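Side-chain contact in fibrinogen alpha subunit (Gallus gallus, PDB 1M1J), which probably polymerises, after thrombin cleavage and together with the fibrinogen beta and gamma chains, into the insoluble fibrin matrix of blood clots: residues D[94-97]-D[98-102]. Residues are numbered along the deposited sequence; the frame is centred on the assembly and turned at random.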
# COMPACT_ATOMS: atom_id res chain seq x y z
N ILE D 94 7.53 -25.57 62.79
CA ILE D 94 8.30 -26.70 63.28
C ILE D 94 9.25 -26.22 64.38
O ILE D 94 9.28 -26.77 65.48
CB ILE D 94 9.17 -27.33 62.16
CG1 ILE D 94 8.30 -28.24 61.29
CG2 ILE D 94 10.34 -28.10 62.77
CD1 ILE D 94 9.11 -29.12 60.34
N LEU D 95 10.01 -25.17 64.06
CA LEU D 95 10.97 -24.61 65.00
C LEU D 95 10.36 -23.87 66.19
O LEU D 95 10.90 -23.91 67.29
CB LEU D 95 11.94 -23.69 64.25
CG LEU D 95 13.15 -24.36 63.57
CD1 LEU D 95 12.75 -25.66 62.87
CD2 LEU D 95 13.77 -23.38 62.59
N LYS D 96 9.22 -23.22 65.98
CA LYS D 96 8.56 -22.47 67.05
C LYS D 96 8.60 -23.22 68.39
O LYS D 96 9.03 -22.66 69.40
CB LYS D 96 7.11 -22.16 66.65
CG LYS D 96 6.32 -21.33 67.65
CD LYS D 96 6.94 -19.96 67.86
CE LYS D 96 5.92 -18.98 68.44
NZ LYS D 96 5.26 -19.49 69.67
N PRO D 97 8.14 -24.48 68.42
CA PRO D 97 8.15 -25.25 69.67
C PRO D 97 9.55 -25.76 70.05
O PRO D 97 9.97 -25.64 71.20
CB PRO D 97 7.20 -26.41 69.37
CG PRO D 97 6.29 -25.85 68.32
CD PRO D 97 7.28 -25.14 67.43
N GLY D 98 10.25 -26.34 69.07
CA GLY D 98 11.58 -26.86 69.31
C GLY D 98 12.50 -25.91 70.07
O GLY D 98 13.53 -26.33 70.60
N LEU D 99 12.12 -24.64 70.11
CA LEU D 99 12.89 -23.63 70.83
C LEU D 99 12.19 -23.23 72.12
O LEU D 99 12.82 -23.23 73.18
CB LEU D 99 13.10 -22.39 69.95
CG LEU D 99 14.39 -22.33 69.12
CD1 LEU D 99 14.45 -23.48 68.13
CD2 LEU D 99 14.45 -20.99 68.40
N GLU D 100 10.91 -22.89 72.05
CA GLU D 100 10.15 -22.51 73.24
C GLU D 100 10.37 -23.60 74.29
O GLU D 100 10.30 -23.35 75.49
CB GLU D 100 8.66 -22.41 72.94
CG GLU D 100 8.29 -21.48 71.80
CD GLU D 100 6.81 -21.57 71.43
OE1 GLU D 100 5.97 -21.12 72.24
OE2 GLU D 100 6.50 -22.10 70.34
N GLY D 101 10.63 -24.82 73.80
CA GLY D 101 10.85 -25.96 74.67
C GLY D 101 12.28 -26.05 75.18
O GLY D 101 12.52 -25.92 76.37
N ALA D 102 13.22 -26.27 74.27
CA ALA D 102 14.63 -26.37 74.65
C ALA D 102 15.11 -25.15 75.44
O ALA D 102 16.26 -25.09 75.87
CB ALA D 102 15.50 -26.57 73.41
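G101 N donates to P97 O at 2.8 Å, although the place of the nitrogen is not fully certain in the model. This i to i+4 bond belongs to helix 82-160, the alpha-chain strand of fibrinogen's long three-chain coiled coil. One residue earlier, E100 N donates to K96 O, longer at 3.3 Å; one before that, the bond from L99 N to L95 O is weak. The positions of K96 O and L99 N are uncertain too. P97 has no N-H to give to the preceding turn, and the helix kinks there.

On the flank of this turn K96 and E100 form an i to i+4 salt bridge, weak as a hydrogen bond, with K96 NZ 3.0 Å from E100 OE2, an oxygen whose position is less sure. K96 NZ also lies 3.1 Å from E100 OE1: the ammonium sits over the flat face of the carboxylate, almost equally far from both oxygens, which fits the weakness of the bond. K96 does not reach out straight: bends at chi2 (62°) and chi4 (53°) curl its chain round to E100, whose own chain is extended beyond CG. An alanine in place of K96 would take away the ammonium, and the E100 carboxylate would probably lose this charge partner and turn more freely.

K96 touches P217, and E100 touches D213, both in loops of the same chain, consistent with its C-terminal part folding back along the coiled coil as a fourth strand. L99 touches D213 as well, and L95 and L99 both pack on two other chains of the assembly. Between these two leucines, L99 CD1 rests 3.7 Å from L95 O.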